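Local structure of PlyP35 (Listeria phage P35, 6S3Y) at residues A[34-39]-A[79-84]; A[26-31]-A[49-54]; A[10-15]-A[102-107]; A[96-101]-A[127-132]. The protein probably binds the Listeria cell wall through SH3-related C-terminal binding modules that would hold the phage endolysin, a hydrolase, at its substrate. All blocks are in the same frame, centred on the assembly; numbering follows the deposited sequence.

Interaction 1: residues A[34-39]-A[79-84]; sequences GTKVKL and NATINA
V37 and A80 form the central hydrogen-bonded pair where strands 36-39 and 79-82 run antiparallel, their axes approaching to 4.7 Å at the closest and strongly twisted, with 131° between directions. V37 N gives its hydrogen to A80 O at 2.8 Å, and A80 N returns one to V37 O at 3.0 Å. K36 with T81 and K38 with N79 are the flanking non-hydrogen-bonded pairs. The ladder runs on past the start of the first strand: I82 N bonds to T35 O at 2.8 Å, and G34 N to I82 O at the same length, with G34 at a positive phi of 89°.

V37 and A80 share a face, and I82 reaches V37 from beside it. V37 CG2, set between the backbone N and the carbonyl carbon (chi1 -63°), lies 3.8 Å from I82 CD1, the side chains crossing at about a right angle; L39 CD1 reaches A80 CB at 4.2 Å, and W31 packs on V37 and I82. On the other face K36 and T81 lie side by side, K36 CG 3.9 Å from T81 OG1. T35 OG1 turns instead to K32 O. The chemistry is thus divided: backbone bonds set the register of strand 36-41 beside strand 78-89, from two probable SH3-like regions of the sequence; one face supplies apolar burial, and the other carries polar side chains and two exposed lysines.

Interaction 2: residues A[26-31]-A[49-54]; sequences KSVRQW and GVVKDG
A classic beta bulge, V28 and R29 both facing F16, lies where strand 27-32 turns a corner, and V28 and R29 there meet V51 and D53 of strand 49-53. The two strands lie in different sheets, and side chains bridge the gap between them. R29 bends at chi2 (-73°, which swings CD round), and its guanidinium meets D53 end-on: NH1 and NH2 both grip the single oxygen OD1, at 2.8 Å and 2.9 Å. NH1 uses the syn lone pair of OD1, whereas NH2 comes in nearly along the C-O bond. The carboxylate and guanidinium are almost coplanar, 25° apart. NH1 also folds back to the V28 carbonyl, bonding to V28 O at 2.9 Å from above the carbonyl plane, which helps fix the rotation of the group.

V51 covers one face of the guanidinium, its CG1 3.2 Å above the plane and offset toward the rim. The same methyl, V51 CG1, lies 3.8 Å from V28 CG1, so it serves both the charged group and the apolar contact; V51 also rests on V58. With none of the touching residues buried, this is a surface salt bridge over a small valine pair, joining a bulged strand to one of another sheet, consistent with an SH3-like fold.

Interaction 3: residues A[10-15]-A[102-107]; sequences IKDVGY and LKRGFK
I10 sits against a type II beta turn, K103 to F106, and the contact ties strand 6-17, near the N-terminus, to the turn after strand 99-103, nearly 90 residues on. Packing is tight around this isoleucine. I10 N bonds to F106 O at 2.9 Å, within the carbonyl plane, and G105 N bonds to I10 O at 3.0 Å from well above the carbonyl plane. G105 takes the positive phi (81°) that this turn needs at its third position, and F106 N closes the turn on K103 O. The I10 side chain packs against the turn and the residue before it: CG2 lies 3.4 Å from K103 O, CG1 is 4.1 Å from L102 CB across a right-angled crossing, and CD1 comes to the edge of the F106 ring. L102 CD2 covers one face of that ring, over its centre. A86 and I131 also touch I10.

Toward solvent the contact loosens into charge. R104 CG, between the backbone N and the carbonyl carbon (chi1 58°), starts a chain that lies beside D12, the two pointing the same way; their salt bridge, R104 NE to D12 OD1 at 3.2 Å, is a weak hydrogen bond. H33 touches both. At the turn itself, K107 NZ curls back onto a lone pair of G105 O, 2.7 Å away.

Interaction 4: residues A[96-101]-A[127-132]; sequences GGDFIN and KTFYIP
D98 and I100 reach K127 and F129 through their torsions: D98 CG is anti to the backbone N (chi1 -162°), whereas I100 CG1 is anti to the carbonyl carbon, and an extended chi2 (169°) carries I100 CD1 over the F129 ring. There it stands above the centre, 3.7 Å from the centroid and only 11° off the ring normal, a CH-pi contact in which the two side chains cross at about a right angle. D98 O comes obliquely to F129 CE2 at 3.5 Å, and D98 OD2 is 3.8 Å from F129 CZ, the carboxylate plane turned steeply from the ring.

The charged end lies beside this ring. The bend of K127 at chi3 turns CE round, and NZ beyond it meets D98 OD2 at 2.9 Å, on the anti lone pair of that oxygen. Neither charge rests on this bond alone: D98 OD2 also has R125 as a salt-bridge partner, and K127 NZ has D90. The four residues form a small ionic cluster, which probably balances its charges locally. C88 touches both I100 and F129. Strand 99-103 and the residue before it thus meet 127-129 mainly through side chains, D98 O being the backbone exception: an aromatic-aliphatic contact with an ionic margin between the large antiparallel sheet and the 117-121/128-132 pair, in what is probably an SH3-like module.

How the interactions relate
Interactions 1 and 2 lie on the opposite side of the chain's centre from interaction 4: the centres of 1 and 4, like those of 2 and 4, are about 25 Å apart. W31 joins the first two, its CZ2 lying 3.7 Å from V37 CG1. Interaction 3, centred about 8 Å from the chain centre, forms the junction. It meets interaction 2 through a probable backbone bond, G14 N to W31 O at 2.9 Å, and interaction 1 where A84 CB packs on V13 O. It meets interaction 4 at I131, whose CD1 touches I10 CD1 at 3.9 Å. Interactions 1 and 3 each join the two probable SH3-like regions of the sequence; 2 and 4 each stay within one.

Interaction 1: residues A[34-39]-A[79-84]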
loop_
_atom_site.group_PDB
_atom_site.type_symbol
_atom_site.label_atom_id
_atom_site.label_comp_id
_atom_site.label_asym_id
_atom_site.label_seq_id
_atom_site.Cartn_x
_atom_site.Cartn_y
_atom_site.Cartn_z
ATOM N N GLY A 34 -2.226 10.412 -8.006
ATOM C CA GLY A 34 -2.797 11.730 -8.362
ATOM C C GLY A 34 -4.276 11.886 -8.033
ATOM O O GLY A 34 -4.760 13.013 -8.134
ATOM N N THR A 35 -4.982 10.840 -7.606
ATOM C CA THR A 35 -6.404 10.968 -7.190
ATOM C C THR A 35 -6.502 12.018 -6.075
ATOM O O THR A 35 -5.644 12.016 -5.188
ATOM C CB THR A 35 -6.990 9.648 -6.712
ATOM O OG1 THR A 35 -6.808 8.694 -7.753
ATOM C CG2 THR A 35 -8.462 9.748 -6.370
ATOM N N LYS A 36 -7.511 12.891 -6.125
ATOM C CA LYS A 36 -7.765 13.900 -5.073
ATOM C C LYS A 36 -8.862 13.366 -4.145
ATOM O O LYS A 36 -9.878 12.860 -4.646
ATOM C CB LYS A 36 -8.114 15.260 -5.687
ATOM C CG LYS A 36 -6.940 15.837 -6.474
ATOM C CD LYS A 36 -7.132 17.274 -6.868
ATOM C CE LYS A 36 -5.837 17.806 -7.431
ATOM N NZ LYS A 36 -5.957 19.256 -7.602
ATOM N N VAL A 37 -8.631 13.473 -2.831
ATOM C CA VAL A 37 -9.521 12.849 -1.812
ATOM C C VAL A 37 -9.668 13.799 -0.640
ATOM O O VAL A 37 -8.880 14.787 -0.504
ATOM C CB VAL A 37 -8.957 11.479 -1.371
ATOM C CG1 VAL A 37 -8.906 10.495 -2.527
ATOM C CG2 VAL A 37 -7.575 11.590 -0.738
ATOM N N LYS A 38 -10.623 13.474 0.239
ATOM C CA LYS A 38 -10.752 14.137 1.553
ATOM C C LYS A 38 -10.464 13.082 2.633
ATOM O O LYS A 38 -10.999 11.973 2.539
ATOM C CB LYS A 38 -12.148 14.745 1.687
ATOM C CG LYS A 38 -12.379 15.498 3.016
ATOM C CD LYS A 38 -13.803 15.979 3.231
ATOM C CE LYS A 38 -14.829 14.862 3.302
ATOM N NZ LYS A 38 -16.197 15.382 3.114
ATOM N N LEU A 39 -9.643 13.444 3.608
ATOM C CA LEU A 39 -9.148 12.519 4.648
ATOM C C LEU A 39 -9.160 13.265 5.984
ATOM O O LEU A 39 -9.235 14.493 5.983
ATOM C CB LEU A 39 -7.725 12.049 4.305
ATOM C CG LEU A 39 -7.575 11.167 3.070
ATOM C CD1 LEU A 39 -6.112 10.944 2.741
ATOM C CD2 LEU A 39 -8.275 9.831 3.187
ATOM N N ASN A 79 -7.590 18.096 2.512
ATOM C CA ASN A 79 -7.719 17.740 1.079
ATOM C C ASN A 79 -6.335 17.243 0.664
ATOM O O ASN A 79 -5.348 17.910 1.033
ATOM C CB ASN A 79 -8.281 18.903 0.286
ATOM C CG ASN A 79 -9.463 19.539 0.983
ATOM O OD1 ASN A 79 -10.515 18.924 1.217
ATOM N ND2 ASN A 79 -9.262 20.784 1.369
ATOM N N ALA A 80 -6.267 16.085 0.020
ATOM C CA ALA A 80 -4.975 15.432 -0.267
ATOM C C ALA A 80 -4.980 14.835 -1.665
ATOM O O ALA A 80 -6.074 14.491 -2.180
ATOM C CB ALA A 80 -4.662 14.358 0.762
ATOM N N THR A 81 -3.785 14.681 -2.221
ATOM C CA THR A 81 -3.523 13.986 -3.494
ATOM C C THR A 81 -2.811 12.669 -3.194
ATOM O O THR A 81 -1.878 12.681 -2.407
ATOM C CB THR A 81 -2.689 14.897 -4.416
ATOM O OG1 THR A 81 -3.484 16.064 -4.616
ATOM C CG2 THR A 81 -2.349 14.228 -5.739
ATOM N N ILE A 82 -3.261 11.575 -3.775
ATOM C CA ILE A 82 -2.634 10.244 -3.557
ATOM C C ILE A 82 -1.258 10.203 -4.220
ATOM O O ILE A 82 -1.120 10.560 -5.422
ATOM C CB ILE A 82 -3.563 9.115 -4.023
ATOM C CG1 ILE A 82 -4.890 9.175 -3.275
ATOM C CG2 ILE A 82 -2.894 7.760 -3.880
ATOM C CD1 ILE A 82 -4.728 9.354 -1.752
ATOM N N ASN A 83 -0.274 9.772 -3.442
ATOM C CA ASN A 83 1.112 9.440 -3.867
ATOM C C ASN A 83 1.264 7.919 -3.838
ATOM O O ASN A 83 1.420 7.346 -2.742
ATOM C CB ASN A 83 2.112 10.173 -2.971
ATOM C CG ASN A 83 3.541 9.825 -3.293
ATOM O OD1 ASN A 83 4.001 10.091 -4.386
ATOM N ND2 ASN A 83 4.247 9.206 -2.366
ATOM N N ALA A 84 1.155 7.283 -4.983
ATOM C CA ALA A 84 1.220 5.819 -5.137
ATOM C C ALA A 84 2.638 5.311 -4.826
ATOM O O ALA A 84 3.579 5.835 -5.379
ATOM C CB ALA A 84 0.743 5.409 -6.507
#

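Interaction 2: residues A[26-31]-A[49-54]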
loop_
_atom_site.group_PDB
_atom_site.type_symbol
_atom_site.label_atom_id
_atom_site.label_comp_id
_atom_site.label_asym_id
_atom_site.label_seq_id
_atom_site.Cartn_x
_atom_site.Cartn_y
_atom_site.Cartn_z
ATOM N N LYS A 26 -8.309 -5.582 3.779
ATOM C CA LYS A 26 -8.856 -5.558 2.396
ATOM C C LYS A 26 -8.795 -4.123 1.900
ATOM O O LYS A 26 -8.945 -3.209 2.712
ATOM C CB LYS A 26 -10.300 -6.068 2.380
ATOM C CG LYS A 26 -10.429 -7.561 2.624
ATOM C CD LYS A 26 -11.799 -7.993 3.027
ATOM C CE LYS A 26 -11.909 -9.503 3.015
ATOM N NZ LYS A 26 -13.315 -9.920 3.216
ATOM N N SER A 27 -8.610 -3.939 0.602
ATOM C CA SER A 27 -8.611 -2.605 -0.035
ATOM C C SER A 27 -10.061 -2.127 -0.168
ATOM O O SER A 27 -10.857 -2.794 -0.813
ATOM C CB SER A 27 -7.898 -2.633 -1.355
ATOM O OG SER A 27 -6.510 -2.878 -1.147
ATOM N N VAL A 28 -10.396 -1.022 0.472
ATOM C CA VAL A 28 -11.673 -0.294 0.201
ATOM C C VAL A 28 -11.519 0.428 -1.144
ATOM O O VAL A 28 -12.452 0.377 -1.945
ATOM C CB VAL A 28 -11.995 0.667 1.355
ATOM C CG1 VAL A 28 -13.195 1.524 1.033
ATOM C CG2 VAL A 28 -12.217 -0.096 2.648
ATOM N N ARG A 29 -10.376 1.070 -1.371
ATOM C CA ARG A 29 -9.993 1.665 -2.676
ATOM C C ARG A 29 -8.504 1.404 -2.923
ATOM O O ARG A 29 -7.717 1.456 -1.962
ATOM C CB ARG A 29 -10.206 3.184 -2.725
ATOM C CG ARG A 29 -11.659 3.611 -2.642
ATOM C CD ARG A 29 -12.463 3.341 -3.881
ATOM N NE ARG A 29 -13.817 3.885 -3.777
ATOM C CZ ARG A 29 -14.864 3.226 -3.301
ATOM N NH1 ARG A 29 -14.745 1.991 -2.858
ATOM N NH2 ARG A 29 -16.062 3.772 -3.279
ATOM N N GLN A 30 -8.139 1.185 -4.180
ATOM C CA GLN A 30 -6.768 1.304 -4.687
ATOM C C GLN A 30 -6.781 2.518 -5.599
ATOM O O GLN A 30 -7.121 2.382 -6.778
ATOM C CB GLN A 30 -6.348 -0.037 -5.295
ATOM C CG GLN A 30 -6.048 -1.067 -4.216
ATOM C CD GLN A 30 -5.527 -2.379 -4.733
ATOM O OE1 GLN A 30 -5.221 -2.525 -5.908
ATOM N NE2 GLN A 30 -5.471 -3.363 -3.843
ATOM N N TRP A 31 -6.471 3.673 -5.029
ATOM C CA TRP A 31 -6.579 4.975 -5.708
ATOM C C TRP A 31 -5.353 5.178 -6.602
ATOM O O TRP A 31 -4.218 5.201 -6.075
ATOM C CB TRP A 31 -6.689 6.110 -4.690
ATOM C CG TRP A 31 -8.043 6.327 -4.079
ATOM C CD1 TRP A 31 -9.267 6.306 -4.683
ATOM C CD2 TRP A 31 -8.287 6.719 -2.714
ATOM N NE1 TRP A 31 -10.249 6.621 -3.782
ATOM C CE2 TRP A 31 -9.674 6.904 -2.573
ATOM C CE3 TRP A 31 -7.456 6.942 -1.607
ATOM C CZ2 TRP A 31 -10.253 7.286 -1.369
ATOM C CZ3 TRP A 31 -8.022 7.339 -0.422
ATOM C CH2 TRP A 31 -9.399 7.511 -0.309
ATOM N N GLY A 49 -10.745 8.079 6.058
ATOM C CA GLY A 49 -11.811 8.805 5.367
ATOM C C GLY A 49 -12.955 7.881 5.048
ATOM O O GLY A 49 -12.886 6.685 5.422
ATOM N N VAL A 50 -13.960 8.422 4.365
ATOM C CA VAL A 50 -15.166 7.675 3.970
ATOM C C VAL A 50 -15.350 7.820 2.459
ATOM O O VAL A 50 -15.015 8.868 1.925
ATOM C CB VAL A 50 -16.353 8.209 4.780
ATOM C CG1 VAL A 50 -17.668 7.633 4.304
ATOM C CG2 VAL A 50 -16.155 7.888 6.256
ATOM N N VAL A 51 -15.843 6.758 1.826
ATOM C CA VAL A 51 -16.264 6.717 0.403
ATOM C C VAL A 51 -17.667 6.089 0.368
ATOM O O VAL A 51 -18.108 5.523 1.407
ATOM C CB VAL A 51 -15.183 5.888 -0.318
ATOM C CG1 VAL A 51 -15.367 4.427 -0.148
ATOM C CG2 VAL A 51 -14.723 6.413 -1.621
ATOM N N LYS A 52 -18.338 6.161 -0.766
ATOM C CA LYS A 52 -19.673 5.532 -0.958
ATOM C C LYS A 52 -19.514 4.263 -1.778
ATOM O O LYS A 52 -18.979 4.366 -2.881
ATOM C CB LYS A 52 -20.626 6.479 -1.701
ATOM C CG LYS A 52 -20.794 7.848 -1.078
ATOM C CD LYS A 52 -21.346 7.852 0.339
ATOM C CE LYS A 52 -22.852 8.046 0.424
ATOM N NZ LYS A 52 -23.582 6.849 -0.062
ATOM N N ASP A 53 -19.944 3.117 -1.257
ATOM C CA ASP A 53 -20.166 1.883 -2.054
ATOM C C ASP A 53 -21.682 1.724 -2.195
ATOM O O ASP A 53 -22.325 1.258 -1.221
ATOM C CB ASP A 53 -19.507 0.655 -1.427
ATOM C CG ASP A 53 -17.991 0.611 -1.535
ATOM O OD1 ASP A 53 -17.406 1.335 -2.367
ATOM O OD2 ASP A 53 -17.404 -0.203 -0.815
ATOM N N GLY A 54 -22.227 2.184 -3.329
ATOM C CA GLY A 54 -23.681 2.350 -3.522
ATOM C C GLY A 54 -24.223 3.416 -2.588
ATOM O O GLY A 54 -23.729 4.554 -2.636
#

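Interaction 3: residues A[10-15]-A[102-107]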
loop_
_atom_site.group_PDB
_atom_site.type_symbol
_atom_site.label_atom_id
_atom_site.label_comp_id
_atom_site.label_asym_id
_atom_site.label_seq_id
_atom_site.Cartn_x
_atom_site.Cartn_y
_atom_site.Cartn_z
ATOM N N ILE A 10 5.075 -3.186 -9.326
ATOM C CA ILE A 10 4.377 -2.556 -8.179
ATOM C C ILE A 10 3.285 -1.645 -8.776
ATOM O O ILE A 10 3.573 -0.904 -9.747
ATOM C CB ILE A 10 5.372 -1.845 -7.248
ATOM C CG1 ILE A 10 5.927 -2.807 -6.189
ATOM C CG2 ILE A 10 4.730 -0.631 -6.568
ATOM C CD1 ILE A 10 6.509 -4.080 -6.741
ATOM N N LYS A 11 2.081 -1.715 -8.223
ATOM C CA LYS A 11 0.893 -1.004 -8.779
ATOM C C LYS A 11 1.092 0.512 -8.727
ATOM O O LYS A 11 1.877 1.017 -7.883
ATOM C CB LYS A 11 -0.389 -1.388 -8.048
ATOM C CG LYS A 11 -0.827 -2.827 -8.254
ATOM C CD LYS A 11 -2.077 -3.151 -7.420
ATOM C CE LYS A 11 -2.618 -4.518 -7.745
ATOM N NZ LYS A 11 -3.681 -4.928 -6.815
ATOM N N ASP A 12 0.326 1.209 -9.562
ATOM C CA ASP A 12 0.320 2.688 -9.673
ATOM C C ASP A 12 -0.721 3.269 -8.712
ATOM O O ASP A 12 -1.367 4.299 -9.076
ATOM C CB ASP A 12 0.002 3.078 -11.130
ATOM C CG ASP A 12 0.324 4.535 -11.430
ATOM O OD1 ASP A 12 1.385 5.015 -10.962
ATOM O OD2 ASP A 12 -0.520 5.160 -12.070
ATOM N N VAL A 13 -0.873 2.683 -7.513
ATOM C CA VAL A 13 -1.980 3.044 -6.563
ATOM C C VAL A 13 -1.442 3.294 -5.147
ATOM O O VAL A 13 -0.316 2.804 -4.799
ATOM C CB VAL A 13 -3.066 1.957 -6.536
ATOM C CG1 VAL A 13 -3.598 1.667 -7.940
ATOM C CG2 VAL A 13 -2.567 0.674 -5.862
ATOM N N GLY A 14 -2.218 4.048 -4.369
ATOM C CA GLY A 14 -2.177 4.067 -2.889
ATOM C C GLY A 14 -3.249 3.158 -2.327
ATOM O O GLY A 14 -4.294 2.954 -2.979
ATOM N N TYR A 15 -3.031 2.642 -1.119
ATOM C CA TYR A 15 -3.853 1.554 -0.545
ATOM C C TYR A 15 -4.753 2.142 0.546
ATOM O O TYR A 15 -4.245 2.523 1.602
ATOM C CB TYR A 15 -2.921 0.430 -0.077
ATOM C CG TYR A 15 -2.110 -0.105 -1.220
ATOM C CD1 TYR A 15 -2.630 -1.058 -2.080
ATOM C CD2 TYR A 15 -0.860 0.422 -1.492
ATOM C CE1 TYR A 15 -1.901 -1.497 -3.168
ATOM C CE2 TYR A 15 -0.119 -0.019 -2.584
ATOM C CZ TYR A 15 -0.646 -0.980 -3.421
ATOM O OH TYR A 15 0.058 -1.403 -4.515
ATOM N N LEU A 102 8.865 0.902 -2.053
ATOM C CA LEU A 102 8.992 0.531 -3.479
ATOM C C LEU A 102 8.223 1.550 -4.340
ATOM O O LEU A 102 6.990 1.686 -4.176
ATOM C CB LEU A 102 8.471 -0.886 -3.674
ATOM C CG LEU A 102 9.197 -1.959 -2.864
ATOM C CD1 LEU A 102 8.563 -3.337 -3.059
ATOM C CD2 LEU A 102 10.658 -2.028 -3.260
ATOM N N LYS A 103 8.922 2.215 -5.252
ATOM C CA LYS A 103 8.350 3.248 -6.158
ATOM C C LYS A 103 7.235 2.626 -6.985
ATOM O O LYS A 103 7.332 1.419 -7.341
ATOM C CB LYS A 103 9.449 3.866 -7.041
ATOM C CG LYS A 103 9.512 5.368 -7.036
ATOM C CD LYS A 103 10.343 5.969 -8.183
ATOM C CE LYS A 103 10.425 7.467 -8.007
ATOM N NZ LYS A 103 9.122 8.146 -8.232
ATOM N N ARG A 104 6.180 3.393 -7.270
ATOM C CA ARG A 104 5.149 2.931 -8.239
ATOM C C ARG A 104 5.874 2.463 -9.505
ATOM O O ARG A 104 6.786 3.149 -9.912
ATOM C CB ARG A 104 4.129 4.033 -8.533
ATOM C CG ARG A 104 4.739 5.308 -9.087
ATOM C CD ARG A 104 3.680 6.407 -8.978
ATOM N NE ARG A 104 3.620 7.196 -10.224
ATOM C CZ ARG A 104 4.178 8.350 -10.382
ATOM N NH1 ARG A 104 4.789 8.949 -9.362
ATOM N NH2 ARG A 104 4.073 8.954 -11.544
ATOM N N GLY A 105 5.478 1.329 -10.061
ATOM C CA GLY A 105 6.073 0.775 -11.292
ATOM C C GLY A 105 7.380 0.033 -11.057
ATOM O O GLY A 105 7.933 -0.466 -12.036
ATOM N N PHE A 106 7.857 -0.085 -9.817
ATOM C CA PHE A 106 9.049 -0.915 -9.481
ATOM C C PHE A 106 8.916 -2.287 -10.139
ATOM O O PHE A 106 7.877 -2.937 -9.946
ATOM C CB PHE A 106 9.222 -1.071 -7.965
ATOM C CG PHE A 106 10.456 -1.840 -7.553
ATOM C CD1 PHE A 106 11.669 -1.185 -7.399
ATOM C CD2 PHE A 106 10.406 -3.212 -7.333
ATOM C CE1 PHE A 106 12.818 -1.886 -7.041
ATOM C CE2 PHE A 106 11.543 -3.906 -6.955
ATOM C CZ PHE A 106 12.750 -3.245 -6.818
ATOM N N LYS A 107 9.944 -2.710 -10.867
ATOM C CA LYS A 107 9.980 -4.027 -11.555
ATOM C C LYS A 107 10.796 -5.001 -10.702
ATOM O O LYS A 107 11.942 -4.688 -10.385
ATOM C CB LYS A 107 10.581 -3.884 -12.963
ATOM C CG LYS A 107 9.877 -2.889 -13.896
ATOM C CD LYS A 107 8.403 -3.188 -14.071
ATOM C CE LYS A 107 7.694 -2.331 -15.110
ATOM N NZ LYS A 107 7.448 -0.938 -14.650
#

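Interaction 4: residues A[96-101]-A[127-132]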
loop_
_atom_site.group_PDB
_atom_site.type_symbol
_atom_site.label_atom_id
_atom_site.label_comp_id
_atom_site.label_asym_id
_atom_site.label_seq_id
_atom_site.Cartn_x
_atom_site.Cartn_y
_atom_site.Cartn_z
ATOM N N GLY A 96 6.487 -2.045 10.594
ATOM C CA GLY A 96 7.779 -1.575 11.128
ATOM C C GLY A 96 8.906 -2.562 10.824
ATOM O O GLY A 96 8.871 -3.227 9.741
ATOM N N GLY A 97 9.875 -2.664 11.727
ATOM C CA GLY A 97 11.125 -3.397 11.464
ATOM C C GLY A 97 11.862 -2.729 10.320
ATOM O O GLY A 97 11.814 -1.485 10.206
ATOM N N ASP A 98 12.511 -3.507 9.471
ATOM C CA ASP A 98 13.216 -2.987 8.281
ATOM C C ASP A 98 12.225 -3.104 7.107
ATOM O O ASP A 98 11.769 -4.218 6.791
ATOM C CB ASP A 98 14.527 -3.747 8.116
ATOM C CG ASP A 98 15.550 -3.061 7.229
ATOM O OD1 ASP A 98 15.289 -1.937 6.793
ATOM O OD2 ASP A 98 16.581 -3.684 6.956
ATOM N N PHE A 99 11.838 -1.964 6.530
ATOM C CA PHE A 99 10.920 -1.944 5.374
ATOM C C PHE A 99 11.492 -0.983 4.339
ATOM O O PHE A 99 12.197 -0.039 4.716
ATOM C CB PHE A 99 9.496 -1.620 5.826
ATOM C CG PHE A 99 9.305 -0.253 6.435
ATOM C CD1 PHE A 99 9.095 0.862 5.627
ATOM C CD2 PHE A 99 9.352 -0.059 7.803
ATOM C CE1 PHE A 99 8.871 2.112 6.196
ATOM C CE2 PHE A 99 9.179 1.196 8.367
ATOM C CZ PHE A 99 8.908 2.278 7.562
ATOM N N ILE A 100 11.176 -1.251 3.079
ATOM C CA ILE A 100 11.653 -0.459 1.906
ATOM C C ILE A 100 10.422 0.080 1.174
ATOM O O ILE A 100 9.517 -0.707 0.875
ATOM C CB ILE A 100 12.536 -1.332 1.001
ATOM C CG1 ILE A 100 13.741 -1.912 1.777
ATOM C CG2 ILE A 100 12.963 -0.553 -0.225
ATOM C CD1 ILE A 100 14.499 -2.991 1.009
ATOM N N ASN A 101 10.433 1.383 0.905
ATOM C CA ASN A 101 9.465 2.085 0.030
ATOM C C ASN A 101 9.764 1.652 -1.411
ATOM O O ASN A 101 10.865 1.969 -1.888
ATOM C CB ASN A 101 9.552 3.601 0.239
ATOM C CG ASN A 101 8.549 4.362 -0.608
ATOM O OD1 ASN A 101 8.415 4.070 -1.790
ATOM N ND2 ASN A 101 7.843 5.334 -0.032
ATOM N N LYS A 127 19.427 -10.213 2.806
ATOM C CA LYS A 127 18.159 -10.535 3.487
ATOM C C LYS A 127 16.995 -10.616 2.524
ATOM O O LYS A 127 17.027 -9.852 1.557
ATOM C CB LYS A 127 17.805 -9.324 4.316
ATOM C CG LYS A 127 17.600 -9.667 5.760
ATOM C CD LYS A 127 17.126 -8.635 6.725
ATOM C CE LYS A 127 17.330 -7.153 6.509
ATOM N NZ LYS A 127 16.811 -6.516 7.741
ATOM N N THR A 128 16.015 -11.425 2.889
ATOM C CA THR A 128 14.740 -11.571 2.163
ATOM C C THR A 128 13.783 -10.487 2.676
ATOM O O THR A 128 13.653 -10.361 3.917
ATOM C CB THR A 128 14.143 -12.966 2.378
ATOM O OG1 THR A 128 15.168 -13.907 2.073
ATOM C CG2 THR A 128 12.930 -13.193 1.502
ATOM N N PHE A 129 13.141 -9.754 1.771
ATOM C CA PHE A 129 11.973 -8.914 2.115
ATOM C C PHE A 129 10.717 -9.591 1.559
ATOM O O PHE A 129 10.818 -10.509 0.719
ATOM C CB PHE A 129 12.184 -7.484 1.623
ATOM C CG PHE A 129 13.228 -6.728 2.389
ATOM C CD1 PHE A 129 14.581 -6.999 2.205
ATOM C CD2 PHE A 129 12.869 -5.765 3.338
ATOM C CE1 PHE A 129 15.539 -6.330 2.946
ATOM C CE2 PHE A 129 13.834 -5.064 4.046
ATOM C CZ PHE A 129 15.161 -5.366 3.856
ATOM N N TYR A 130 9.556 -9.175 2.074
ATOM C CA TYR A 130 8.254 -9.786 1.720
ATOM C C TYR A 130 7.295 -8.687 1.278
ATOM O O TYR A 130 7.288 -7.594 1.887
ATOM C CB TYR A 130 7.698 -10.574 2.912
ATOM C CG TYR A 130 8.629 -11.665 3.370
ATOM C CD1 TYR A 130 8.699 -12.869 2.689
ATOM C CD2 TYR A 130 9.456 -11.469 4.465
ATOM C CE1 TYR A 130 9.583 -13.861 3.086
ATOM C CE2 TYR A 130 10.353 -12.451 4.865
ATOM C CZ TYR A 130 10.385 -13.658 4.201
ATOM O OH TYR A 130 11.269 -14.608 4.601
ATOM N N ILE A 131 6.529 -9.006 0.233
ATOM C CA ILE A 131 5.479 -8.118 -0.336
ATOM C C ILE A 131 4.207 -8.952 -0.462
ATOM O O ILE A 131 4.228 -10.071 -0.964
ATOM C CB ILE A 131 5.946 -7.473 -1.657
ATOM C CG1 ILE A 131 4.936 -6.425 -2.140
ATOM C CG2 ILE A 131 6.256 -8.521 -2.715
ATOM C CD1 ILE A 131 5.412 -5.604 -3.345
ATOM N N PRO A 132 3.051 -8.433 0.003
ATOM C CA PRO A 132 1.772 -9.125 -0.179
ATOM C C PRO A 132 1.257 -8.987 -1.622
ATOM O O PRO A 132 1.591 -8.019 -2.308
ATOM C CB PRO A 132 0.874 -8.413 0.834
ATOM C CG PRO A 132 1.427 -7.000 0.881
ATOM C CD PRO A 132 2.918 -7.155 0.722
#